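Local atomic coordinates of putative aldo/keto reductase (PDB entry 4R9O), a protein that probably acts as an NADP-dependent oxidoreductase of the aldo/keto reductase family, built on a TIM-barrel fold. Residues C[219-224]-C[243-248]; C[234-239]-C[289-294]; C[262-267]-C[274-279]. All coordinates share one frame; numbering follows the deposited sequence.

Contact 1. Residues C[219-224]-C[243-248]; sequences RLFNDE and SSIEQV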
ATOM      1  N   ARG C 219     -15.349 -18.110   3.291  1.00 35.02           N
ATOM      2  CA  ARG C 219     -15.955 -16.786   3.169  1.00 36.55           C
ATOM      3  C   ARG C 219     -17.163 -16.752   2.229  1.00 35.32           C
ATOM      4  O   ARG C 219     -18.137 -16.044   2.500  1.00 37.62           O
ATOM      5  CB  ARG C 219     -14.902 -15.772   2.715  1.00 39.30           C
ATOM      6  CG  ARG C 219     -14.026 -15.247   3.862  1.00 42.67           C
ATOM      7  CD  ARG C 219     -12.863 -14.405   3.345  1.00 45.41           C
ATOM      8  NE  ARG C 219     -11.948 -15.206   2.538  1.00 45.99           N
ATOM      9  CZ  ARG C 219     -10.786 -14.774   2.060  1.00 48.23           C
ATOM     10  NH1 ARG C 219     -10.386 -13.532   2.295  1.00 50.32           N
ATOM     11  NH2 ARG C 219     -10.024 -15.586   1.341  1.00 48.75           N
ATOM     12  N   LEU C 220     -17.110 -17.524   1.148  1.00 33.37           N
ATOM     13  CA  LEU C 220     -18.171 -17.488   0.139  1.00 35.35           C
ATOM     14  C   LEU C 220     -19.530 -17.737   0.772  1.00 37.17           C
ATOM     15  O   LEU C 220     -20.500 -17.048   0.463  1.00 38.47           O
ATOM     16  CB  LEU C 220     -17.911 -18.510  -0.968  1.00 33.89           C
ATOM     17  CG  LEU C 220     -18.995 -18.546  -2.048  1.00 37.90           C
ATOM     18  CD1 LEU C 220     -19.147 -17.180  -2.729  1.00 40.04           C
ATOM     19  CD2 LEU C 220     -18.696 -19.634  -3.060  1.00 38.49           C
ATOM     20  N   PHE C 221     -19.581 -18.700   1.689  1.00 37.64           N
ATOM     21  CA  PHE C 221     -20.829 -19.052   2.359  1.00 38.83           C
ATOM     22  C   PHE C 221     -21.007 -18.402   3.731  1.00 39.54           C
ATOM     23  O   PHE C 221     -22.129 -18.086   4.122  1.00 43.36           O
ATOM     24  CB  PHE C 221     -20.928 -20.571   2.501  1.00 39.51           C
ATOM     25  CG  PHE C 221     -21.120 -21.282   1.198  1.00 41.67           C
ATOM     26  CD1 PHE C 221     -20.069 -21.946   0.593  1.00 42.33           C
ATOM     27  CD2 PHE C 221     -22.356 -21.277   0.569  1.00 45.45           C
ATOM     28  CE1 PHE C 221     -20.244 -22.601  -0.616  1.00 43.03           C
ATOM     29  CE2 PHE C 221     -22.541 -21.930  -0.641  1.00 46.47           C
ATOM     30  CZ  PHE C 221     -21.482 -22.590  -1.234  1.00 44.45           C
ATOM     31  N   ASN C 222     -19.909 -18.195   4.452  1.00 37.92           N
ATOM     32  CA  ASN C 222     -19.986 -17.791   5.853  1.00 42.90           C
ATOM     33  C   ASN C 222     -19.701 -16.323   6.120  1.00 43.17           C
ATOM     34  O   ASN C 222     -19.803 -15.870   7.254  1.00 45.76           O
ATOM     35  CB  ASN C 222     -19.021 -18.628   6.694  1.00 46.49           C
ATOM     36  CG  ASN C 222     -19.406 -20.080   6.740  1.00 48.48           C
ATOM     37  OD1 ASN C 222     -20.302 -20.471   7.483  1.00 51.37           O
ATOM     38  ND2 ASN C 222     -18.728 -20.895   5.946  1.00 49.13           N
ATOM     39  N   ASP C 223     -19.317 -15.582   5.094  1.00 40.96           N
ATOM     40  CA  ASP C 223     -19.059 -14.169   5.282  1.00 39.97           C
ATOM     41  C   ASP C 223     -20.208 -13.373   4.669  1.00 41.07           C
ATOM     42  O   ASP C 223     -20.371 -13.337   3.449  1.00 40.60           O
ATOM     43  CB  ASP C 223     -17.715 -13.776   4.667  1.00 39.41           C
ATOM     44  CG  ASP C 223     -17.194 -12.432   5.182  1.00 44.49           C
ATOM     45  OD1 ASP C 223     -18.005 -11.506   5.416  1.00 46.84           O
ATOM     46  OD2 ASP C 223     -15.964 -12.303   5.351  1.00 44.58           O
ATOM     47  N   GLU C 224     -20.998 -12.749   5.540  1.00 41.20           N
ATOM     48  CA  GLU C 224     -22.155 -11.938   5.153  1.00 42.22           C
ATOM     49  C   GLU C 224     -21.830 -10.969   4.018  1.00 41.99           C
ATOM     50  O   GLU C 224     -22.691 -10.646   3.194  1.00 40.59           O
ATOM     51  CB  GLU C 224     -22.676 -11.158   6.371  1.00 44.67           C
ATOM     52  CG  GLU C 224     -23.992 -10.409   6.145  1.00 46.57           C
ATOM     53  CD  GLU C 224     -23.862  -8.922   6.398  1.00 50.06           C
ATOM     54  OE1 GLU C 224     -22.889  -8.522   7.074  1.00 56.54           O
ATOM     55  OE2 GLU C 224     -24.717  -8.148   5.915  1.00 47.04           O
ATOM     56  N   SER C 243     -26.335 -27.157 -10.805  1.00 56.05           N
ATOM     57  CA  SER C 243     -27.037 -27.535  -9.586  1.00 59.36           C
ATOM     58  C   SER C 243     -26.764 -26.610  -8.396  1.00 56.11           C
ATOM     59  O   SER C 243     -27.606 -26.463  -7.504  1.00 54.88           O
ATOM     60  CB  SER C 243     -26.660 -28.966  -9.208  1.00 64.75           C
ATOM     61  OG  SER C 243     -26.903 -29.207  -7.833  1.00 70.13           O
ATOM     62  N   SER C 244     -25.591 -25.984  -8.384  1.00 52.87           N
ATOM     63  CA  SER C 244     -25.160 -25.215  -7.225  1.00 51.30           C
ATOM     64  C   SER C 244     -24.064 -24.233  -7.608  1.00 47.96           C
ATOM     65  O   SER C 244     -23.500 -24.323  -8.699  1.00 48.20           O
ATOM     66  CB  SER C 244     -24.659 -26.151  -6.130  1.00 53.47           C
ATOM     67  OG  SER C 244     -23.490 -26.830  -6.557  1.00 52.82           O
ATOM     68  N   ILE C 245     -23.752 -23.297  -6.720  1.00 45.48           N
ATOM     69  CA  ILE C 245     -22.722 -22.316  -7.040  1.00 42.46           C
ATOM     70  C   ILE C 245     -21.317 -22.884  -6.859  1.00 41.10           C
ATOM     71  O   ILE C 245     -20.377 -22.388  -7.470  1.00 38.49           O
ATOM     72  CB  ILE C 245     -22.870 -21.031  -6.199  1.00 42.70           C
ATOM     73  CG1 ILE C 245     -22.659 -21.319  -4.715  1.00 45.94           C
ATOM     74  CG2 ILE C 245     -24.233 -20.396  -6.433  1.00 42.73           C
ATOM     75  CD1 ILE C 245     -22.672 -20.081  -3.852  1.00 47.32           C
ATOM     76  N   GLU C 246     -21.169 -23.920  -6.033  1.00 44.00           N
ATOM     77  CA  GLU C 246     -19.866 -24.570  -5.866  1.00 43.81           C
ATOM     78  C   GLU C 246     -19.357 -25.058  -7.207  1.00 42.11           C
ATOM     79  O   GLU C 246     -18.172 -24.961  -7.505  1.00 39.74           O
ATOM     80  CB  GLU C 246     -19.935 -25.757  -4.895  1.00 47.98           C
ATOM     81  CG  GLU C 246     -20.320 -25.414  -3.473  1.00 52.33           C
ATOM     82  CD  GLU C 246     -21.806 -25.595  -3.218  1.00 56.41           C
ATOM     83  OE1 GLU C 246     -22.618 -25.079  -4.017  1.00 55.93           O
ATOM     84  OE2 GLU C 246     -22.160 -26.258  -2.218  1.00 60.49           O
ATOM     85  N   GLN C 247     -20.268 -25.604  -8.008  1.00 43.21           N
ATOM     86  CA  GLN C 247     -19.927 -26.057  -9.351  1.00 41.96           C
ATOM     87  C   GLN C 247     -19.377 -24.940 -10.207  1.00 38.54           C
ATOM     88  O   GLN C 247     -18.440 -25.141 -10.973  1.00 38.36           O
ATOM     89  CB  GLN C 247     -21.147 -26.652 -10.036  1.00 42.86           C
ATOM     90  CG  GLN C 247     -21.427 -28.028  -9.583  1.00 46.40           C
ATOM     91  CD  GLN C 247     -22.791 -28.500  -9.994  1.00 49.45           C
ATOM     92  OE1 GLN C 247     -23.436 -29.254  -9.270  1.00 50.06           O
ATOM     93  NE2 GLN C 247     -23.245 -28.056 -11.165  1.00 51.13           N
ATOM     94  N   VAL C 248     -19.992 -23.771 -10.094  1.00 38.14           N
ATOM     95  CA  VAL C 248     -19.577 -22.618 -10.882  1.00 35.57           C
ATOM     96  C   VAL C 248     -18.170 -22.181 -10.463  1.00 32.57           C
ATOM     97  O   VAL C 248     -17.307 -21.983 -11.307  1.00 29.35           O
ATOM     98  CB  VAL C 248     -20.574 -21.449 -10.736  1.00 35.88           C
ATOM     99  CG1 VAL C 248     -20.119 -20.238 -11.560  1.00 33.06           C
ATOM    100  CG2 VAL C 248     -21.972 -21.900 -11.162  1.00 36.16           C
TER
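The ring of Phe221 and the carboxylate of Glu246 meet obliquely, their planes 65° apart, while the terminal methyl of Ile245 reaches the same end of the ring at another oblique angle. The closest carboxylate atom is its carbon: Glu246 CD lies 3.6 Å from Phe221 CZ. Glu246 OE1 and OE2 are each 3.9 Å from Phe221 CZ, so neither oxygen is singled out by the ring. Glu246 CG also touches the ring, 3.8 Å from Phe221 CZ. The Glu246 chain is bent at chi2 (95°), which folds the carboxylate over toward the ring; the two side chains cross at about a right angle. Ile245 comes from the opposite direction to the ring and brings CD1 to 3.7 Å from Phe221 CE2. With chi1 at 64°, its CG1 is placed between backbone N and carbonyl carbon, and the same CD1 meets Leu220 CD2 tip to tip at 4.1 Å. One methyl therefore touches two consecutive side chains of helix 219-222. In the barrel, this short helix follows strand 210-212, and its residues probably belong to the NADP(+) site, as in a close relative; helix 245-254 carries the other partners. Leu220 also touches Leu233, and Ile245 touches Ser234, both on helix 227-240. No hydrogen bond crosses the contact; it is van der Waals packing for the most part, in which Glu246 offers Phe221 its CG and the carboxylate carbon, while the charge of that carboxylate is met by a salt bridge from OE2 to Arg271, which probably keeps it ionised.

Contact 2. Residues C[234-239]-C[289-294]; sequences SVIAQE and FRIRKA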
ATOM      1  N   SER C 234     -25.088 -17.314  -8.386  1.00 36.81           N
ATOM      2  CA  SER C 234     -26.349 -18.040  -8.556  1.00 40.53           C
ATOM      3  C   SER C 234     -27.007 -17.697  -9.886  1.00 41.85           C
ATOM      4  O   SER C 234     -27.700 -18.526 -10.471  1.00 42.96           O
ATOM      5  CB  SER C 234     -27.320 -17.740  -7.414  1.00 42.36           C
ATOM      6  OG  SER C 234     -26.855 -18.289  -6.198  1.00 46.87           O
ATOM      7  N   VAL C 235     -26.790 -16.470 -10.351  1.00 41.78           N
ATOM      8  CA  VAL C 235     -27.309 -16.039 -11.646  1.00 44.13           C
ATOM      9  C   VAL C 235     -26.605 -16.786 -12.778  1.00 42.95           C
ATOM     10  O   VAL C 235     -27.230 -17.258 -13.731  1.00 39.07           O
ATOM     11  CB  VAL C 235     -27.129 -14.519 -11.851  1.00 47.11           C
ATOM     12  CG1 VAL C 235     -27.652 -14.102 -13.221  1.00 48.54           C
ATOM     13  CG2 VAL C 235     -27.834 -13.747 -10.744  1.00 47.93           C
ATOM     14  N   ILE C 236     -25.288 -16.886 -12.668  1.00 42.87           N
ATOM     15  CA  ILE C 236     -24.505 -17.597 -13.663  1.00 45.18           C
ATOM     16  C   ILE C 236     -24.745 -19.104 -13.578  1.00 44.54           C
ATOM     17  O   ILE C 236     -24.744 -19.800 -14.600  1.00 46.98           O
ATOM     18  CB  ILE C 236     -23.014 -17.253 -13.517  1.00 45.19           C
ATOM     19  CG1 ILE C 236     -22.805 -15.818 -14.004  1.00 47.77           C
ATOM     20  CG2 ILE C 236     -22.144 -18.224 -14.285  1.00 45.69           C
ATOM     21  CD1 ILE C 236     -21.443 -15.283 -13.802  1.00 50.98           C
ATOM     22  N   ALA C 237     -24.994 -19.599 -12.371  1.00 42.19           N
ATOM     23  CA  ALA C 237     -25.385 -20.996 -12.196  1.00 40.33           C
ATOM     24  C   ALA C 237     -26.646 -21.290 -13.000  1.00 43.83           C
ATOM     25  O   ALA C 237     -26.679 -22.239 -13.788  1.00 45.18           O
ATOM     26  CB  ALA C 237     -25.601 -21.320 -10.733  1.00 37.04           C
ATOM     27  N   GLN C 238     -27.676 -20.466 -12.814  1.00 46.09           N
ATOM     28  CA  GLN C 238     -28.932 -20.630 -13.554  1.00 51.91           C
ATOM     29  C   GLN C 238     -28.704 -20.618 -15.060  1.00 51.46           C
ATOM     30  O   GLN C 238     -29.262 -21.441 -15.782  1.00 50.58           O
ATOM     31  CB  GLN C 238     -29.936 -19.541 -13.175  1.00 58.26           C
ATOM     32  CG  GLN C 238     -30.448 -19.642 -11.746  1.00 64.87           C
ATOM     33  CD  GLN C 238     -31.406 -18.516 -11.383  1.00 71.68           C
ATOM     34  OE1 GLN C 238     -31.364 -17.432 -11.971  1.00 74.41           O
ATOM     35  NE2 GLN C 238     -32.280 -18.772 -10.411  1.00 72.79           N
ATOM     36  N   GLU C 239     -27.871 -19.692 -15.526  1.00 51.08           N
ATOM     37  CA  GLU C 239     -27.523 -19.617 -16.944  1.00 51.53           C
ATOM     38  C   GLU C 239     -26.908 -20.920 -17.446  1.00 50.25           C
ATOM     39  O   GLU C 239     -27.091 -21.291 -18.598  1.00 50.98           O
ATOM     40  CB  GLU C 239     -26.544 -18.468 -17.198  1.00 52.32           C
ATOM     41  CG  GLU C 239     -27.122 -17.084 -16.981  1.00 52.88           C
ATOM     42  CD  GLU C 239     -26.088 -15.990 -17.178  1.00 53.21           C
ATOM     43  OE1 GLU C 239     -26.448 -14.804 -17.038  1.00 54.52           O
ATOM     44  OE2 GLU C 239     -24.916 -16.319 -17.469  1.00 51.36           O
ATOM     45  N   PHE C 289     -15.218 -13.770 -16.661  1.00 32.47           N
ATOM     46  CA  PHE C 289     -14.815 -12.406 -16.342  1.00 34.81           C
ATOM     47  C   PHE C 289     -15.854 -11.698 -15.478  1.00 33.57           C
ATOM     48  O   PHE C 289     -15.506 -10.895 -14.603  1.00 32.30           O
ATOM     49  CB  PHE C 289     -14.522 -11.630 -17.625  1.00 36.38           C
ATOM     50  CG  PHE C 289     -13.125 -11.863 -18.146  1.00 38.68           C
ATOM     51  CD1 PHE C 289     -12.047 -11.202 -17.582  1.00 38.96           C
ATOM     52  CD2 PHE C 289     -12.888 -12.766 -19.172  1.00 38.26           C
ATOM     53  CE1 PHE C 289     -10.759 -11.422 -18.038  1.00 40.17           C
ATOM     54  CE2 PHE C 289     -11.596 -12.983 -19.640  1.00 38.26           C
ATOM     55  CZ  PHE C 289     -10.538 -12.312 -19.072  1.00 39.27           C
ATOM     56  N   ARG C 290     -17.121 -12.025 -15.703  1.00 29.41           N
ATOM     57  CA  ARG C 290     -18.205 -11.532 -14.860  1.00 37.18           C
ATOM     58  C   ARG C 290     -18.022 -11.990 -13.419  1.00 31.76           C
ATOM     59  O   ARG C 290     -18.228 -11.219 -12.483  1.00 32.88           O
ATOM     60  CB  ARG C 290     -19.562 -12.009 -15.371  1.00 38.51           C
ATOM     61  CG  ARG C 290     -20.427 -10.927 -15.958  1.00 43.68           C
ATOM     62  CD  ARG C 290     -21.883 -11.379 -15.979  1.00 48.25           C
ATOM     63  NE  ARG C 290     -22.073 -12.543 -16.839  1.00 50.36           N
ATOM     64  CZ  ARG C 290     -23.163 -13.308 -16.842  1.00 48.90           C
ATOM     65  NH1 ARG C 290     -23.240 -14.343 -17.667  1.00 46.98           N
ATOM     66  NH2 ARG C 290     -24.172 -13.038 -16.022  1.00 49.03           N
ATOM     67  N   ILE C 291     -17.660 -13.256 -13.251  1.00 29.51           N
ATOM     68  CA  ILE C 291     -17.300 -13.792 -11.943  1.00 29.49           C
ATOM     69  C   ILE C 291     -16.136 -13.041 -11.304  1.00 31.15           C
ATOM     70  O   ILE C 291     -16.224 -12.605 -10.158  1.00 33.35           O
ATOM     71  CB  ILE C 291     -16.921 -15.267 -12.026  1.00 32.11           C
ATOM     72  CG1 ILE C 291     -18.146 -16.073 -12.402  1.00 31.44           C
ATOM     73  CG2 ILE C 291     -16.434 -15.762 -10.667  1.00 34.71           C
ATOM     74  CD1 ILE C 291     -19.216 -15.838 -11.421  1.00 38.94           C
ATOM     75  N   ARG C 292     -15.044 -12.914 -12.048  1.00 27.92           N
ATOM     76  CA  ARG C 292     -13.866 -12.201 -11.559  1.00 29.67           C
ATOM     77  C   ARG C 292     -14.246 -10.831 -11.007  1.00 30.86           C
ATOM     78  O   ARG C 292     -13.849 -10.465  -9.898  1.00 30.87           O
ATOM     79  CB  ARG C 292     -12.826 -12.049 -12.672  1.00 31.18           C
ATOM     80  CG  ARG C 292     -11.646 -11.148 -12.298  1.00 35.46           C
ATOM     81  CD  ARG C 292     -10.769 -10.859 -13.501  1.00 43.36           C
ATOM     82  NE  ARG C 292      -9.737  -9.860 -13.212  1.00 48.81           N
ATOM     83  CZ  ARG C 292      -8.478 -10.152 -12.889  1.00 57.01           C
ATOM     84  NH1 ARG C 292      -8.085 -11.419 -12.811  1.00 60.78           N
ATOM     85  NH2 ARG C 292      -7.605  -9.180 -12.638  1.00 57.12           N
ATOM     86  N   LYS C 293     -15.034 -10.097 -11.787  1.00 33.90           N
ATOM     87  CA  LYS C 293     -15.393  -8.720 -11.480  1.00 38.40           C
ATOM     88  C   LYS C 293     -16.378  -8.620 -10.316  1.00 35.70           C
ATOM     89  O   LYS C 293     -16.289  -7.711  -9.494  1.00 36.91           O
ATOM     90  CB  LYS C 293     -15.968  -8.049 -12.731  1.00 46.14           C
ATOM     91  CG  LYS C 293     -14.938  -7.936 -13.856  1.00 52.48           C
ATOM     92  CD  LYS C 293     -15.516  -7.316 -15.121  1.00 59.38           C
ATOM     93  CE  LYS C 293     -14.426  -7.132 -16.181  1.00 62.42           C
ATOM     94  NZ  LYS C 293     -14.935  -6.476 -17.408  1.00 64.37           N
ATOM     95  N   ALA C 294     -17.315  -9.552 -10.244  1.00 36.84           N
ATOM     96  CA  ALA C 294     -18.233  -9.595  -9.112  1.00 38.17           C
ATOM     97  C   ALA C 294     -17.450  -9.760  -7.804  1.00 38.84           C
ATOM     98  O   ALA C 294     -17.799  -9.168  -6.779  1.00 41.62           O
ATOM     99  CB  ALA C 294     -19.238 -10.711  -9.286  1.00 36.26           C
TER
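Ile236 and Ile291 mark the nearest backbone approach of two helical segments that run almost antiparallel, at 167°, with their axes 11.2 Å apart. Between them, Ile236 CD1 presses on Ile291 CD1 at 3.3 Å, tighter than two methyl groups normally pack. Toward the outer side, Arg290 grips Glu239 end-on, using one nitrogen for each oxygen. The shorter bond, 2.6 Å from Arg290 NH1 to Glu239 OE2, takes the syn lone pair of that oxygen. Its companion, 3.1 Å from Arg290 NH2 to Glu239 OE1, arrives on the syn side but tilted out of the carboxylate plane. Both oxygens lie close to the guanidinium plane, although the two flat groups are turned 37° from each other. A bend at chi3 (-63°) turns the guanidinium out of the line of the arginine chain, and Ile236 CG1 lies over one of its faces, 3.7 Å from Arg290 NH2. The pairing belongs to a familiar feature of aldo/keto reductases: helices 227-240 and 285-296 are the two additional helices that pack outside the eightfold barrel. Here a buried isoleucine pair fills the inner side of their interface and the ion pair the outer. Gln287 donates a further hydrogen bond to Glu239 OE2, so that this oxygen is held from two residues of helix 285-296. Trp252 of helix 245-254 touches Ile291, and Leu99 of a neighbouring subunit packs on Arg290.

Contact 3. Residues C[262-267]-C[274-279]; sequences PIIGSG and AALEAE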
ATOM      1  N   PRO C 262      -8.275 -28.891  -8.149  1.00 29.32           N
ATOM      2  CA  PRO C 262      -8.952 -28.372  -6.950  1.00 27.91           C
ATOM      3  C   PRO C 262      -8.975 -29.374  -5.802  1.00 29.07           C
ATOM      4  O   PRO C 262      -9.288 -30.549  -6.009  1.00 31.35           O
ATOM      5  CB  PRO C 262     -10.378 -28.078  -7.441  1.00 28.09           C
ATOM      6  CG  PRO C 262     -10.258 -27.970  -8.948  1.00 27.01           C
ATOM      7  CD  PRO C 262      -9.176 -28.954  -9.316  1.00 28.51           C
ATOM      8  N   ILE C 263      -8.632 -28.906  -4.601  1.00 28.47           N
ATOM      9  CA  ILE C 263      -8.729 -29.722  -3.394  1.00 31.68           C
ATOM     10  C   ILE C 263     -10.077 -29.502  -2.743  1.00 33.25           C
ATOM     11  O   ILE C 263     -10.423 -28.369  -2.399  1.00 35.32           O
ATOM     12  CB  ILE C 263      -7.622 -29.387  -2.373  1.00 30.61           C
ATOM     13  CG1 ILE C 263      -6.239 -29.582  -3.004  1.00 31.82           C
ATOM     14  CG2 ILE C 263      -7.797 -30.214  -1.091  1.00 30.41           C
ATOM     15  CD1 ILE C 263      -5.104 -28.965  -2.192  1.00 33.49           C
ATOM     16  N   ILE C 264     -10.841 -30.580  -2.605  1.00 32.88           N
ATOM     17  CA  ILE C 264     -12.143 -30.540  -1.961  1.00 35.19           C
ATOM     18  C   ILE C 264     -11.947 -30.882  -0.492  1.00 35.86           C
ATOM     19  O   ILE C 264     -11.225 -31.826  -0.173  1.00 36.72           O
ATOM     20  CB  ILE C 264     -13.132 -31.544  -2.593  1.00 38.27           C
ATOM     21  CG1 ILE C 264     -13.026 -31.536  -4.118  1.00 39.72           C
ATOM     22  CG2 ILE C 264     -14.562 -31.284  -2.116  1.00 40.99           C
ATOM     23  CD1 ILE C 264     -13.729 -32.722  -4.761  1.00 41.87           C
ATOM     24  N   GLY C 265     -12.586 -30.133   0.400  1.00 35.34           N
ATOM     25  CA  GLY C 265     -12.382 -30.334   1.823  1.00 35.50           C
ATOM     26  C   GLY C 265     -13.601 -30.773   2.608  1.00 49.47           C
ATOM     27  O   GLY C 265     -13.547 -30.872   3.836  1.00 53.63           O
ATOM     28  N   SER C 266     -14.704 -31.032   1.911  1.00 49.52           N
ATOM     29  CA  SER C 266     -15.955 -31.392   2.573  1.00 50.75           C
ATOM     30  C   SER C 266     -16.040 -32.885   2.876  1.00 51.42           C
ATOM     31  O   SER C 266     -15.829 -33.717   1.995  1.00 50.85           O
ATOM     32  CB  SER C 266     -17.154 -30.973   1.716  1.00 51.55           C
ATOM     33  OG  SER C 266     -18.360 -31.546   2.214  1.00 56.04           O
ATOM     34  N   GLY C 267     -16.377 -33.214   4.121  1.00 52.49           N
ATOM     35  CA  GLY C 267     -16.537 -34.597   4.530  1.00 54.66           C
ATOM     36  C   GLY C 267     -17.889 -35.173   4.158  1.00 56.12           C
ATOM     37  O   GLY C 267     -18.249 -36.259   4.601  1.00 57.52           O
ATOM     38  N   ALA C 274     -21.156 -33.128  -5.986  1.00 62.65           N
ATOM     39  CA  ALA C 274     -21.547 -31.853  -6.575  1.00 61.23           C
ATOM     40  C   ALA C 274     -20.337 -31.053  -7.034  1.00 58.54           C
ATOM     41  O   ALA C 274     -20.470 -30.106  -7.791  1.00 56.26           O
ATOM     42  CB  ALA C 274     -22.371 -31.038  -5.586  1.00 61.38           C
ATOM     43  N   ALA C 275     -19.155 -31.422  -6.565  1.00 58.62           N
ATOM     44  CA  ALA C 275     -17.945 -30.753  -7.012  1.00 56.43           C
ATOM     45  C   ALA C 275     -17.523 -31.293  -8.372  1.00 54.66           C
ATOM     46  O   ALA C 275     -17.146 -30.542  -9.264  1.00 52.94           O
ATOM     47  CB  ALA C 275     -16.830 -30.934  -5.993  1.00 56.42           C
ATOM     48  N   LEU C 276     -17.606 -32.608  -8.523  1.00 56.09           N
ATOM     49  CA  LEU C 276     -17.088 -33.283  -9.706  1.00 56.19           C
ATOM     50  C   LEU C 276     -17.864 -32.938 -10.967  1.00 57.26           C
ATOM     51  O   LEU C 276     -17.352 -33.080 -12.073  1.00 59.83           O
ATOM     52  CB  LEU C 276     -17.095 -34.794  -9.483  1.00 57.26           C
ATOM     53  CG  LEU C 276     -16.446 -35.206  -8.159  1.00 56.34           C
ATOM     54  CD1 LEU C 276     -16.445 -36.716  -7.987  1.00 57.43           C
ATOM     55  CD2 LEU C 276     -15.028 -34.634  -8.045  1.00 53.52           C
ATOM     56  N   GLU C 277     -19.099 -32.474 -10.797  1.00 55.39           N
ATOM     57  CA  GLU C 277     -19.936 -32.090 -11.927  1.00 54.46           C
ATOM     58  C   GLU C 277     -19.415 -30.837 -12.645  1.00 51.60           C
ATOM     59  O   GLU C 277     -19.863 -30.520 -13.749  1.00 51.81           O
ATOM     60  CB  GLU C 277     -21.378 -31.871 -11.460  1.00 57.25           C
ATOM     61  CG  GLU C 277     -22.049 -33.141 -10.941  1.00 62.24           C
ATOM     62  CD  GLU C 277     -23.492 -32.927 -10.519  1.00 66.87           C
ATOM     63  OE1 GLU C 277     -24.145 -33.915 -10.116  1.00 70.55           O
ATOM     64  OE2 GLU C 277     -23.973 -31.776 -10.584  1.00 67.18           O
ATOM     65  N   ALA C 278     -18.467 -30.131 -12.029  1.00 48.23           N
ATOM     66  CA  ALA C 278     -17.892 -28.941 -12.652  1.00 45.37           C
ATOM     67  C   ALA C 278     -17.106 -29.277 -13.921  1.00 45.16           C
ATOM     68  O   ALA C 278     -16.996 -28.443 -14.814  1.00 47.51           O
ATOM     69  CB  ALA C 278     -17.007 -28.197 -11.665  1.00 40.77           C
ATOM     70  N   GLU C 279     -16.573 -30.496 -13.999  1.00 46.10           N
ATOM     71  CA  GLU C 279     -15.835 -30.953 -15.181  1.00 50.12           C
ATOM     72  C   GLU C 279     -16.636 -30.835 -16.485  1.00 51.07           C
ATOM     73  O   GLU C 279     -16.048 -30.739 -17.564  1.00 50.87           O
ATOM     74  CB  GLU C 279     -15.378 -32.411 -15.009  1.00 54.58           C
ATOM     75  CG  GLU C 279     -14.142 -32.602 -14.123  1.00 58.16           C
ATOM     76  CD  GLU C 279     -13.215 -33.725 -14.605  1.00 63.70           C
ATOM     77  OE1 GLU C 279     -12.742 -33.665 -15.765  1.00 67.81           O
ATOM     78  OE2 GLU C 279     -12.952 -34.663 -13.822  1.00 63.15           O
TER
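A chi1 of -42° sets Ile264 CG1 anti to the carbonyl carbon, and an extended chi2 (166°) carries CD1 out to Ala275 and Leu276. In Leu276 the second torsion (-179°) puts CD1 opposite CA, leaving CD2 as the branch that meets the isoleucine. The contact thus converges on a single methyl: Ile264 CD1 lies 3.8 Å from Ala275 CB and 4.0 Å from Leu276 CD2. The CB of Ala275 points toward the strand. Leu276 instead reaches in from the flank, its side chain about perpendicular to that of Ile264. No hydrogen bond joins the two segments, and the contact is purely apolar. It is the packing of a strand-helix unit in a TIM barrel, made across a short connection; Ser266 and Gly267, just beyond the strand, are probably part of the NADP(+) site. Strand 261-264 is flanked by parallel strands 210-212 and 16-23, through backbone hydrogen bonds of Ile263 with Ala211, Pro262 with Val21, and Ile264 with Val21 and Gly23. Tyr250 of helix 245-254 touches Ile264 and Ala275, and Phe20, from the adjacent strand 16-23, touches Ile264 and Leu276.

Overall arrangement
The three contacts form a layered series on one side of the chain's centre, from the barrel strand in contact 3 to the outer helices in contact 2. Contact 1 lies between, its centre about 12 Å from each of the other two centres, which are about 19 Å apart. Helix 245-254 makes the connection: Val248 packs on Ile236 and Ala237 of contact 2, and the backbone of Gln247 lies against Ala278 of contact 3. Along the chain, contacts 1 and 2 interleave, whereas contact 3 is nested within the loop closed by contact 2. Residues probably lining the NADP(+) site lie in contact 1 and just beyond the strand of contact 3.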